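PTS system, lactose-specific IIBC components (Streptococcus pneumoniae, PDB 3NBM) probably relays phosphoryl groups from the IIA component to lactose entering through the IIC domain, as part of the phosphoenolpyruvate-dependent phosphotransferase system. Local coordinates at residues Thr18-Ala23 with Ala39-Tyr44; Leu10-Gly15 with Asp55-Ala60; Asp49-Tyr54 with Leu77-Val82. All coordinates share one frame; numbering follows the deposited sequence.

Contact 1: Thr18-Ala23 with Ala39-Tyr44; sequences TSAQLA and ANSGAY
The methyl group of Ala-23 lies over the backbone between Ala-39 and Ser-41: its CB is 3.9 Å from the carbonyl carbon C of Asn-40. The methyl of Ala-39 comes up beside it, with Ala-23 CB to Ala-39 CB also at 3.9 Å, and that second methyl reaches the helix backbone as well, at Ala-23 O. With no atom beyond CB on either residue, helix and strand can come close; the CA atoms of Ala-23 and Ala-39 are 4.9 Å apart. One turn earlier the side chain that fills the gap comes from the strand. Ser-41 CB sits against Ala-20 N at 3.5 Å and against Ser-19 OG at 3.4 Å. Its hydroxyl stands between the backbone N and the carbonyl carbon of its own residue (chi1 61°), and from there Ser-41 OG approaches the methyl Ala-20 CB at 3.7 Å. Ser-19 adopts the same kind of rotamer, which brings its OG to 3.5 Å from Gly-42 O. That bond is long and weak, and the proton has another acceptor within reach, which leaves even this bond unsettled. Between these two segments small-residue packing outweighs polar contact. The short axes pass 7.0 Å apart and run almost antiparallel, at 173°, as expected where a helix returns across the sheet in a right-handed beta-alpha-beta crossover. In that unit helix 18-33 follows strand 7-13 and leads to strand 37-43, with Ser-19 also touching Val-11 and Cys-13 of the first strand. Asn-27, further along the helix, supplies a polar tie by accepting a hydrogen bond from Ala-39 N, and the helix packs on strands 7-13 and 37-43 while Leu-22 meets Tyr-89 and Leu-92 of helix 86-93.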
loop_
_atom_site.group_PDB
_atom_site.type_symbol
_atom_site.label_atom_id
_atom_site.label_comp_id
_atom_site.label_asym_id
_atom_site.label_seq_id
_atom_site.Cartn_x
_atom_site.Cartn_y
_atom_site.Cartn_z
ATOM N N THR A 18 -9.819 -6.382 -2.720
ATOM C CA THR A 18 -8.832 -6.929 -1.836
ATOM C C THR A 18 -7.910 -5.842 -1.246
ATOM O O THR A 18 -7.432 -5.993 -0.130
ATOM C CB THR A 18 -8.023 -8.051 -2.522
ATOM O OG1 THR A 18 -7.226 -8.732 -1.556
ATOM C CG2 THR A 18 -7.137 -7.566 -3.633
ATOM N N SER A 19 -7.653 -4.756 -1.984
ATOM C CA SER A 19 -6.806 -3.678 -1.469
ATOM C C SER A 19 -7.333 -3.093 -0.151
ATOM O O SER A 19 -6.566 -2.706 0.729
ATOM C CB SER A 19 -6.644 -2.569 -2.521
ATOM O OG SER A 19 -7.878 -2.137 -3.021
ATOM N N ALA A 20 -8.644 -3.022 -0.008
ATOM C CA ALA A 20 -9.254 -2.500 1.198
ATOM C C ALA A 20 -8.915 -3.362 2.422
ATOM O O ALA A 20 -8.847 -2.837 3.534
ATOM C CB ALA A 20 -10.771 -2.386 1.052
ATOM N N GLN A 21 -8.728 -4.670 2.229
ATOM C CA GLN A 21 -8.392 -5.575 3.332
ATOM C C GLN A 21 -7.059 -5.160 3.959
ATOM O O GLN A 21 -6.917 -5.123 5.182
ATOM C CB GLN A 21 -8.288 -7.024 2.839
ATOM C CG GLN A 21 -9.558 -7.569 2.218
ATOM C CD GLN A 21 -10.377 -8.366 3.208
ATOM O OE1 GLN A 21 -10.166 -8.247 4.413
ATOM N NE2 GLN A 21 -11.325 -9.160 2.716
ATOM N N LEU A 22 -6.066 -4.873 3.128
ATOM C CA LEU A 22 -4.783 -4.422 3.645
ATOM C C LEU A 22 -4.856 -2.996 4.190
ATOM O O LEU A 22 -4.306 -2.728 5.259
ATOM C CB LEU A 22 -3.652 -4.595 2.632
ATOM C CG LEU A 22 -2.274 -4.210 3.171
ATOM C CD1 LEU A 22 -1.892 -5.045 4.392
ATOM C CD2 LEU A 22 -1.176 -4.288 2.109
ATOM N N ALA A 23 -5.534 -2.080 3.489
ATOM C CA ALA A 23 -5.677 -0.714 4.025
ATOM C C ALA A 23 -6.309 -0.739 5.416
ATOM O O ALA A 23 -5.864 -0.020 6.318
ATOM C CB ALA A 23 -6.475 0.175 3.059
ATOM N N ALA A 39 -3.823 4.684 5.444
ATOM C CA ALA A 39 -3.884 3.895 4.221
ATOM C C ALA A 39 -5.228 4.020 3.544
ATOM O O ALA A 39 -6.276 3.903 4.192
ATOM C CB ALA A 39 -3.599 2.429 4.510
ATOM N N ASN A 40 -5.182 4.193 2.234
ATOM C CA ASN A 40 -6.354 4.118 1.378
ATOM C C ASN A 40 -6.215 2.985 0.415
ATOM O O ASN A 40 -5.119 2.444 0.233
ATOM C CB ASN A 40 -6.571 5.426 0.627
ATOM C CG ASN A 40 -6.883 6.549 1.530
ATOM O OD1 ASN A 40 -6.106 7.470 1.647
ATOM N ND2 ASN A 40 -8.032 6.458 2.217
ATOM N N SER A 41 -7.330 2.629 -0.209
ATOM C CA SER A 41 -7.362 1.590 -1.238
ATOM C C SER A 41 -7.948 2.144 -2.524
ATOM O O SER A 41 -8.724 3.094 -2.519
ATOM C CB SER A 41 -8.169 0.378 -0.755
ATOM O OG SER A 41 -9.492 0.711 -0.482
ATOM N N GLY A 42 -7.581 1.522 -3.616
ATOM C CA GLY A 42 -8.094 1.915 -4.901
ATOM C C GLY A 42 -7.809 0.881 -5.947
ATOM O O GLY A 42 -7.080 -0.099 -5.711
ATOM N N ALA A 43 -8.367 1.093 -7.141
ATOM C CA ALA A 43 -8.121 0.253 -8.301
ATOM C C ALA A 43 -6.940 0.787 -9.129
ATOM O O ALA A 43 -6.849 1.989 -9.378
ATOM C CB ALA A 43 -9.377 0.183 -9.212
ATOM N N TYR A 44 -6.070 -0.113 -9.564
ATOM C CA TYR A 44 -4.988 0.257 -10.478
ATOM C C TYR A 44 -5.610 0.770 -11.767
ATOM O O TYR A 44 -6.417 0.092 -12.389
ATOM C CB TYR A 44 -4.058 -0.938 -10.727
ATOM C CG TYR A 44 -2.751 -0.545 -11.382
ATOM C CD1 TYR A 44 -2.634 -0.340 -12.757
ATOM C CD2 TYR A 44 -1.634 -0.295 -10.611
ATOM C CE1 TYR A 44 -1.434 0.100 -13.318
ATOM C CE2 TYR A 44 -0.458 0.111 -11.163
ATOM C CZ TYR A 44 -0.357 0.326 -12.514
ATOM O OH TYR A 44 0.853 0.772 -13.029
#

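Contact 2: Leu10-Gly15 with Asp55-Ala60; sequences LVLCAG and DLIILA
Ile-57 sets its CG2 methyl into the hollow between two residues of 10-15, with Leu-10 O at 3.5 Å from Ile-57 CG2 on one flank and Leu-12 CD1 at 3.8 Å from it on the other. CG2 stands anti to the backbone N, because CG1 takes the position anti to the carbonyl carbon (chi1 -56°), and this second branch lies near Leu-10 CB. Leu-12 and Ile-57 cross obliquely, and on the same face a methyl of Leu-59, CD2, closes on Leu-12 CB at 4.3 Å. On the reverse face the bumps are fewer: Val-11 CG1 rests over the carbonyl oxygen of Ile-58, 3.7 Å from Ile-58 O, and Val-11 CG2 meets Ile-58 CD1. These are the two central strands of a four-stranded parallel sheet, in an alpha/beta domain whose 2-1-3-4 order and family are consistent with the fold of the low-molecular-weight phosphatases, and their axes diverge by 25° with the sheet's twist. Four backbone hydrogen bonds fix the register: Leu-10 N to Leu-56 O, Ile-58 N to Leu-10 O, Leu-12 N to Ile-58 O and Ala-60 N to Leu-12 O, all with N-H...O angles of at least 164°. Helix 67-74 covers the face of Leu-10, Leu-12, Ile-57 and Leu-59 through Met-70, which touches the last three, while Ser-19 and Leu-22 of helix 18-33 cover Val-11 and Ile-58. Past the last bond Ala-60 CB nestles against Leu-12 O at 3.3 Å and Cys-13 CB at 4.0 Å. Beyond Cys-13 the first strand enters what is probably the phosphate-binding loop, where Gly-15 N donates to Cys-13 SG at 3.5 Å.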
loop_
_atom_site.group_PDB
_atom_site.type_symbol
_atom_site.label_atom_id
_atom_site.label_comp_id
_atom_site.label_asym_id
_atom_site.label_seq_id
_atom_site.Cartn_x
_atom_site.Cartn_y
_atom_site.Cartn_z
ATOM N N LEU A 10 -1.129 4.103 -0.201
ATOM C CA LEU A 10 -2.182 3.679 -1.126
ATOM C C LEU A 10 -1.967 2.226 -1.501
ATOM O O LEU A 10 -0.877 1.858 -1.936
ATOM C CB LEU A 10 -2.177 4.561 -2.374
ATOM C CG LEU A 10 -3.231 4.239 -3.449
ATOM C CD1 LEU A 10 -4.649 4.455 -2.931
ATOM C CD2 LEU A 10 -2.976 5.121 -4.670
ATOM N N VAL A 11 -2.973 1.391 -1.251
ATOM C CA VAL A 11 -2.956 -0.013 -1.652
ATOM C C VAL A 11 -3.823 -0.157 -2.913
ATOM O O VAL A 11 -4.971 0.260 -2.909
ATOM C CB VAL A 11 -3.465 -0.962 -0.542
ATOM C CG1 VAL A 11 -3.280 -2.426 -0.943
ATOM C CG2 VAL A 11 -2.818 -0.651 0.802
ATOM N N LEU A 12 -3.256 -0.743 -3.969
ATOM C CA LEU A 12 -3.967 -0.893 -5.237
ATOM C C LEU A 12 -4.213 -2.356 -5.543
ATOM O O LEU A 12 -3.339 -3.198 -5.369
ATOM C CB LEU A 12 -3.161 -0.262 -6.393
ATOM C CG LEU A 12 -2.963 1.258 -6.291
ATOM C CD1 LEU A 12 -2.037 1.741 -7.422
ATOM C CD2 LEU A 12 -4.309 2.000 -6.269
ATOM N N CYS A 13 -5.415 -2.653 -6.033
ATOM C CA CYS A 13 -5.727 -3.980 -6.553
ATOM C C CYS A 13 -6.305 -3.829 -7.965
ATOM O O CYS A 13 -6.271 -2.736 -8.547
ATOM C CB CYS A 13 -6.657 -4.771 -5.607
ATOM S SG CYS A 13 -8.296 -4.109 -5.395
ATOM N N ALA A 14 -6.811 -4.935 -8.502
ATOM C CA ALA A 14 -7.381 -4.963 -9.829
ATOM C C ALA A 14 -8.892 -4.746 -9.812
ATOM O O ALA A 14 -9.553 -4.921 -10.837
ATOM C CB ALA A 14 -7.033 -6.293 -10.541
ATOM N N GLY A 15 -9.431 -4.330 -8.675
ATOM C CA GLY A 15 -10.838 -4.000 -8.519
ATOM C C GLY A 15 -11.685 -5.010 -7.788
ATOM O O GLY A 15 -12.889 -4.837 -7.695
ATOM N N ASP A 55 3.043 8.568 -0.216
ATOM C CA ASP A 55 4.446 8.310 0.077
ATOM C C ASP A 55 4.869 6.883 -0.273
ATOM O O ASP A 55 6.006 6.642 -0.664
ATOM C CB ASP A 55 4.717 8.569 1.544
ATOM C CG ASP A 55 4.326 9.976 1.951
ATOM O OD1 ASP A 55 4.847 10.940 1.327
ATOM O OD2 ASP A 55 3.481 10.130 2.855
ATOM N N LEU A 56 3.950 5.929 -0.101
ATOM C CA LEU A 56 4.171 4.503 -0.317
ATOM C C LEU A 56 2.963 3.956 -1.035
ATOM O O LEU A 56 1.846 4.198 -0.603
ATOM C CB LEU A 56 4.353 3.767 1.030
ATOM C CG LEU A 56 4.469 2.235 0.963
ATOM C CD1 LEU A 56 5.717 1.770 0.216
ATOM C CD2 LEU A 56 4.404 1.635 2.377
ATOM N N ILE A 57 3.192 3.219 -2.127
ATOM C CA ILE A 57 2.123 2.522 -2.842
ATOM C C ILE A 57 2.462 1.053 -2.786
ATOM O O ILE A 57 3.569 0.628 -3.100
ATOM C CB ILE A 57 1.943 3.028 -4.291
ATOM C CG1 ILE A 57 1.706 4.560 -4.254
ATOM C CG2 ILE A 57 0.797 2.280 -4.970
ATOM C CD1 ILE A 57 1.584 5.229 -5.567
ATOM N N ILE A 58 1.471 0.271 -2.374
ATOM C CA ILE A 58 1.583 -1.182 -2.264
ATOM C C ILE A 58 0.648 -1.843 -3.290
ATOM O O ILE A 58 -0.545 -1.570 -3.325
ATOM C CB ILE A 58 1.150 -1.682 -0.843
ATOM C CG1 ILE A 58 1.995 -1.016 0.261
ATOM C CG2 ILE A 58 1.225 -3.232 -0.770
ATOM C CD1 ILE A 58 1.462 -1.192 1.673
ATOM N N LEU A 59 1.235 -2.670 -4.143
ATOM C CA LEU A 59 0.490 -3.440 -5.126
ATOM C C LEU A 59 0.038 -4.752 -4.486
ATOM O O LEU A 59 0.862 -5.519 -3.976
ATOM C CB LEU A 59 1.360 -3.715 -6.378
ATOM C CG LEU A 59 1.780 -2.479 -7.155
ATOM C CD1 LEU A 59 2.818 -2.872 -8.225
ATOM C CD2 LEU A 59 0.579 -1.831 -7.798
ATOM N N ALA A 60 -1.271 -5.018 -4.545
ATOM C CA ALA A 60 -1.818 -6.311 -4.154
ATOM C C ALA A 60 -1.355 -7.377 -5.159
ATOM O O ALA A 60 -0.908 -7.047 -6.277
ATOM C CB ALA A 60 -3.315 -6.258 -4.104
#

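Contact 3: Asp49-Tyr54 with Leu77-Val82; sequences DIMGVY and LGIQIV
Ile-79 points its CD1 methyl into the short 3-10 turn at 51-53, ending 3.3 Å from Met-51 O. The side chain of Met-51, present as selenomethionine, crosses that of Ile-79 at about a right angle, and the closest side-chain atoms are Met-51 CE and Ile-79 CD1, at 3.8 Å. A bend at chi3 (-66°) turns CE into this position. Lower on the same arm, Ile-79 CG1 lies 3.7 Å from Tyr-54 O, which the CG2 branch also approaches. Leu-77 approaches the same turn at Gly-52, where Leu-77 CD2 is placed close to Gly-52 CA, although Leu-77 was modelled in two conformations and this touch is doubtful. The Tyr-54 ring leads away from Ile-79 to Leu-10, and its hydroxyl is hydrogen-bonded to Asn-40 OD1. Ile-57 of strand 56-59 touches both Met-51 and Ile-79. No hydrogen bond joins the two segments, and Met-51 O already accepts one from Tyr-54 N at 3.0 Å within the turn. Across these two segments the geometry thus implies that the loop meets the residues leading into strand 80-83 by van der Waals packing alone, with the Ile-79 methyl against a carbonyl whose hydrogen bond is made inside the 3-10 turn.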
loop_
_atom_site.group_PDB
_atom_site.type_symbol
_atom_site.label_atom_id
_atom_site.label_comp_id
_atom_site.label_asym_id
_atom_site.label_seq_id
_atom_site.Cartn_x
_atom_site.Cartn_y
_atom_site.Cartn_z
ATOM N N ASP A 49 -3.273 10.310 -11.386
ATOM C CA ASP A 49 -3.194 11.701 -10.936
ATOM C C ASP A 49 -3.078 11.834 -9.437
ATOM O O ASP A 49 -2.591 12.862 -8.969
ATOM C CB ASP A 49 -4.408 12.499 -11.391
ATOM C CG ASP A 49 -4.422 12.750 -12.885
ATOM O OD1 ASP A 49 -3.379 13.115 -13.476
ATOM O OD2 ASP A 49 -5.469 12.555 -13.474
ATOM N N ILE A 50 -3.554 10.854 -8.665
ATOM C CA ILE A 50 -3.513 10.917 -7.216
ATOM C C ILE A 50 -2.260 10.315 -6.628
ATOM O O ILE A 50 -1.986 10.505 -5.451
ATOM C CB ILE A 50 -4.743 10.274 -6.538
ATOM C CG1 ILE A 50 -4.890 8.770 -6.860
ATOM C CG2 ILE A 50 -6.018 11.024 -6.919
ATOM C CD1 ILE A 50 -5.872 8.024 -5.969
HETATM N N MSE A 51 -1.481 9.587 -7.418
HETATM C CA MSE A 51 -0.369 8.856 -6.831
HETATM C C MSE A 51 0.637 9.788 -6.143
HETATM O O MSE A 51 1.268 9.403 -5.166
HETATM C CB MSE A 51 0.287 7.919 -7.852
HETATM C CG MSE A 51 0.852 8.588 -9.061
HETATM SE SE MSE A 51 1.625 7.288 -10.334
HETATM C CE MSE A 51 3.069 6.627 -9.280
ATOM N N GLY A 52 0.808 11.017 -6.640
ATOM C CA GLY A 52 1.709 11.952 -6.021
ATOM C C GLY A 52 1.345 12.436 -4.642
ATOM O O GLY A 52 2.178 13.009 -3.939
ATOM N N VAL A 53 0.113 12.187 -4.218
ATOM C CA VAL A 53 -0.329 12.493 -2.865
ATOM C C VAL A 53 0.300 11.526 -1.853
ATOM O O VAL A 53 0.363 11.812 -0.657
ATOM C CB VAL A 53 -1.933 12.383 -2.783
ATOM C CG1 VAL A 53 -2.474 12.349 -1.344
ATOM C CG2 VAL A 53 -2.580 13.482 -3.649
ATOM N N TYR A 54 0.708 10.347 -2.329
ATOM C CA TYR A 54 1.100 9.256 -1.452
ATOM C C TYR A 54 2.615 9.136 -1.338
ATOM O O TYR A 54 3.373 9.512 -2.222
ATOM C CB TYR A 54 0.436 7.946 -1.930
ATOM C CG TYR A 54 -1.042 7.990 -1.685
ATOM C CD1 TYR A 54 -1.539 7.630 -0.474
ATOM C CD2 TYR A 54 -1.946 8.462 -2.635
ATOM C CE1 TYR A 54 -2.883 7.735 -0.179
ATOM C CE2 TYR A 54 -3.294 8.568 -2.339
ATOM C CZ TYR A 54 -3.751 8.190 -1.106
ATOM O OH TYR A 54 -5.105 8.313 -0.798
ATOM N N LEU A 77 8.715 11.416 -8.630
ATOM C CA LEU A 77 8.301 11.939 -7.337
ATOM C C LEU A 77 9.005 11.289 -6.174
ATOM O O LEU A 77 8.919 11.775 -5.055
ATOM C CB LEU A 77 6.787 11.910 -7.189
ATOM C CG LEU A 77 6.077 13.155 -7.716
ATOM C CD1 LEU A 77 5.961 13.199 -9.239
ATOM C CD2 LEU A 77 4.718 13.192 -7.128
ATOM N N GLY A 78 9.816 10.272 -6.419
ATOM C CA GLY A 78 10.505 9.586 -5.320
ATOM C C GLY A 78 9.574 8.795 -4.401
ATOM O O GLY A 78 9.920 8.597 -3.233
ATOM N N ILE A 79 8.397 8.388 -4.887
ATOM C CA ILE A 79 7.393 7.593 -4.129
ATOM C C ILE A 79 8.005 6.181 -3.928
ATOM O O ILE A 79 8.668 5.655 -4.828
ATOM C CB ILE A 79 6.017 7.459 -4.960
ATOM C CG1 ILE A 79 5.384 8.816 -5.307
ATOM C CG2 ILE A 79 4.956 6.593 -4.218
ATOM C CD1 ILE A 79 4.235 8.736 -6.380
ATOM N N GLN A 80 7.803 5.569 -2.764
ATOM C CA GLN A 80 8.212 4.184 -2.572
ATOM C C GLN A 80 7.130 3.259 -3.127
ATOM O O GLN A 80 5.959 3.512 -2.918
ATOM C CB GLN A 80 8.427 3.896 -1.083
ATOM C CG GLN A 80 9.577 4.640 -0.460
ATOM C CD GLN A 80 10.882 4.307 -1.106
ATOM O OE1 GLN A 80 11.190 3.124 -1.349
ATOM N NE2 GLN A 80 11.648 5.327 -1.441
ATOM N N ILE A 81 7.536 2.201 -3.823
ATOM C CA ILE A 81 6.613 1.220 -4.429
ATOM C C ILE A 81 7.016 -0.158 -3.959
ATOM O O ILE A 81 8.190 -0.514 -4.025
ATOM C CB ILE A 81 6.673 1.230 -5.997
ATOM C CG1 ILE A 81 6.491 2.631 -6.574
ATOM C CG2 ILE A 81 5.703 0.246 -6.583
ATOM C CD1 ILE A 81 5.200 3.302 -6.265
ATOM N N VAL A 82 6.036 -0.962 -3.551
ATOM C CA VAL A 82 6.289 -2.342 -3.145
ATOM C C VAL A 82 5.228 -3.246 -3.761
ATOM O O VAL A 82 4.068 -2.890 -3.829
ATOM C CB VAL A 82 6.358 -2.535 -1.610
ATOM C CG1 VAL A 82 7.260 -1.505 -0.953
ATOM C CG2 VAL A 82 5.027 -2.494 -1.023
#

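In the fold
From the N terminus, strand 7-13 opens contact 2, which stays open across the 39 residues between its segments. Inside that span helix 18-33 leaves the sheet and strand 37-43 returns to it, and contact 1 closes the helix-to-strand half of this beta-alpha-beta unit, nested within the larger loop. The chain then passes through 49-54, opening contact 3 just before 55-60 closes contact 2. Contact 3 closes only after helix 67-74, at 77-82, so contacts 2 and 3 cross, whereas contacts 1 and 3 follow in series. Backbone bonds of strand 7-13 to 37-43 and of 56-59 to 80-83 link the three within one sheet, and a side-chain hydrogen bond also joins contacts 1 and 3.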